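Local coordinates for protein Ent-copalyl diphosphate synthase (Streptomyces platensis, PDB 5BP8) that is a mainly helical diterpene-synthase-type protein with a domain of the squalene-hopene cyclase family, at residues 401-406 / 449-454. Numbering follows the deposited sequence.
Sequences SPYYAT and TEETAY
Tyr403 and Glu451 face each other where the first turns of helices 402-416 and 449-461 meet; the segment axes come within 8.8 Å and run roughly parallel, their N-to-C directions 32° apart. At this level the backbones close in to 5.6 Å between Tyr403 CA and Glu451 CA. Ser401, the N-cap of the first helix, carries the polar link. With OG anti to its own backbone N (chi1 -179°), it accepts the N-H of Tyr403 in a capping bond of 3.0 Å from Tyr403 N to Ser401 OG, and donates to Glu451, Ser401 OG lying 2.6 Å from Glu451 OE2 on the anti lone pair. That oxygen also accepts from Arg444 N, while Glu451 OE1 bonds to Thr448 OG1, so both oxygens of this buried carboxylate have partners. Glu451 OE2 further lies at the edge of the Tyr403 ring, 3.5 Å from Tyr403 CD2, with the ring and carboxylate planes 72° apart. Such near-parallel packing of two helices fits the alpha-alpha barrel expected of squalene-hopene cyclase C-terminal domains and their 6-hairpin clan; helix 422-435 covers Pro402, Tyr403 and Thr406, with Trp431 against the Tyr403 ring, while Tyr404 reaches helix 349-365. Three residues on from Glu451, Tyr454 takes over: its CD2 comes 3.6 Å from Tyr404 CA, and its CE2 sits at the edge of the Tyr404 ring, 3.6 Å from Tyr404 CD1. The two rings are oblique. Tyr454 OH donates to the anti lone pair of Glu450 OE2 at 2.6 Å, fixing the far end of the ring; that oxygen also bonds His399 NE2 and Trp495 NE1. His399 stacks on the Tyr404 ring and accepts from Ser401 N through ND1, tying the start of the first helix to the Glu450 network.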
loop_
_atom_site.group_PDB
_atom_site.type_symbol
_atom_site.label_atom_id
_atom_site.label_comp_id
_atom_site.label_asym_id
_atom_site.label_seq_id
_atom_site.Cartn_x
_atom_site.Cartn_y
_atom_site.Cartn_z
ATOM N N SER A 401 -0.928 -3.136 -9.870
ATOM C CA SER A 401 -0.708 -2.741 -11.248
ATOM C C SER A 401 0.570 -3.342 -11.880
ATOM O O SER A 401 1.665 -3.237 -11.304
ATOM C CB SER A 401 -0.587 -1.220 -11.330
ATOM O OG SER A 401 -0.387 -0.835 -12.663
ATOM N N PRO A 402 0.445 -3.915 -13.079
ATOM C CA PRO A 402 1.666 -4.308 -13.785
ATOM C C PRO A 402 2.495 -3.108 -14.229
ATOM O O PRO A 402 3.696 -3.268 -14.588
ATOM C CB PRO A 402 1.142 -5.076 -14.973
ATOM C CG PRO A 402 -0.197 -4.515 -15.250
ATOM C CD PRO A 402 -0.758 -4.086 -13.924
ATOM N N TYR A 403 1.887 -1.918 -14.235
ATOM C CA TYR A 403 2.611 -0.705 -14.634
ATOM C C TYR A 403 3.654 -0.330 -13.594
ATOM O O TYR A 403 4.755 0.107 -13.962
ATOM C CB TYR A 403 1.638 0.432 -14.976
ATOM C CG TYR A 403 0.740 -0.038 -16.097
ATOM C CD1 TYR A 403 1.228 -0.174 -17.413
ATOM C CD2 TYR A 403 -0.563 -0.444 -15.845
ATOM C CE1 TYR A 403 0.416 -0.664 -18.425
ATOM C CE2 TYR A 403 -1.373 -0.925 -16.854
ATOM C CZ TYR A 403 -0.884 -1.041 -18.135
ATOM O OH TYR A 403 -1.725 -1.545 -19.109
ATOM N N TYR A 404 3.335 -0.522 -12.312
ATOM C CA TYR A 404 4.335 -0.324 -11.243
ATOM C C TYR A 404 5.492 -1.306 -11.394
ATOM O O TYR A 404 6.679 -0.890 -11.439
ATOM C CB TYR A 404 3.726 -0.505 -9.853
ATOM C CG TYR A 404 4.720 -0.337 -8.728
ATOM C CD1 TYR A 404 5.281 0.892 -8.477
ATOM C CD2 TYR A 404 5.092 -1.408 -7.921
ATOM C CE1 TYR A 404 6.185 1.070 -7.444
ATOM C CE2 TYR A 404 6.013 -1.242 -6.876
ATOM C CZ TYR A 404 6.566 -0.001 -6.663
ATOM O OH TYR A 404 7.451 0.279 -5.650
ATOM N N ALA A 405 5.154 -2.596 -11.440
ATOM C CA ALA A 405 6.169 -3.671 -11.426
ATOM C C ALA A 405 7.081 -3.566 -12.657
ATOM O O ALA A 405 8.333 -3.636 -12.544
ATOM C CB ALA A 405 5.504 -5.027 -11.365
ATOM N N THR A 406 6.466 -3.282 -13.802
ATOM C CA THR A 406 7.235 -3.219 -15.054
ATOM C C THR A 406 8.171 -2.007 -15.074
ATOM O O THR A 406 9.332 -2.110 -15.513
ATOM C CB THR A 406 6.299 -3.214 -16.274
ATOM O OG1 THR A 406 5.456 -4.376 -16.218
ATOM C CG2 THR A 406 7.114 -3.284 -17.582
ATOM N N THR A 449 -3.400 8.629 -13.094
ATOM C CA THR A 449 -2.191 9.475 -12.978
ATOM C C THR A 449 -0.972 8.606 -12.628
ATOM O O THR A 449 0.077 8.680 -13.320
ATOM C CB THR A 449 -2.407 10.551 -11.898
ATOM O OG1 THR A 449 -3.371 11.505 -12.379
ATOM C CG2 THR A 449 -1.102 11.304 -11.536
ATOM N N GLU A 450 -1.119 7.753 -11.600
ATOM C CA GLU A 450 0.022 6.957 -11.142
ATOM C C GLU A 450 0.581 6.075 -12.259
ATOM O O GLU A 450 1.772 6.107 -12.562
ATOM C CB GLU A 450 -0.373 6.096 -9.945
ATOM C CG GLU A 450 0.768 5.252 -9.388
ATOM C CD GLU A 450 0.381 4.412 -8.182
ATOM O OE1 GLU A 450 -0.827 4.402 -7.800
ATOM O OE2 GLU A 450 1.293 3.771 -7.626
ATOM N N GLU A 451 -0.296 5.296 -12.899
ATOM C CA GLU A 451 0.168 4.306 -13.858
ATOM C C GLU A 451 0.667 4.951 -15.156
ATOM O O GLU A 451 1.645 4.481 -15.758
ATOM C CB GLU A 451 -0.900 3.245 -14.118
ATOM C CG GLU A 451 -1.311 2.492 -12.846
ATOM C CD GLU A 451 -2.597 1.708 -13.000
ATOM O OE1 GLU A 451 -3.681 2.326 -12.947
ATOM O OE2 GLU A 451 -2.535 0.470 -13.141
ATOM N N THR A 452 0.012 6.027 -15.563
ATOM C CA THR A 452 0.454 6.797 -16.703
ATOM C C THR A 452 1.869 7.352 -16.433
ATOM O O THR A 452 2.776 7.249 -17.302
ATOM C CB THR A 452 -0.528 7.942 -17.019
ATOM O OG1 THR A 452 -1.836 7.404 -17.288
ATOM C CG2 THR A 452 -0.035 8.733 -18.235
ATOM N N ALA A 453 2.047 7.924 -15.248
ATOM C CA ALA A 453 3.355 8.478 -14.843
ATOM C C ALA A 453 4.452 7.449 -14.936
ATOM O O ALA A 453 5.544 7.750 -15.471
ATOM C CB ALA A 453 3.302 9.063 -13.439
ATOM N N TYR A 454 4.182 6.222 -14.463
ATOM C CA TYR A 454 5.192 5.159 -14.541
ATOM C C TYR A 454 5.613 4.848 -15.980
ATOM O O TYR A 454 6.800 4.643 -16.252
ATOM C CB TYR A 454 4.744 3.869 -13.843
ATOM C CG TYR A 454 4.453 4.034 -12.351
ATOM C CD1 TYR A 454 5.114 4.996 -11.581
ATOM C CD2 TYR A 454 3.580 3.174 -11.710
ATOM C CE1 TYR A 454 4.860 5.136 -10.222
ATOM C CE2 TYR A 454 3.319 3.293 -10.354
ATOM C CZ TYR A 454 3.966 4.276 -9.615
ATOM O OH TYR A 454 3.718 4.462 -8.273
#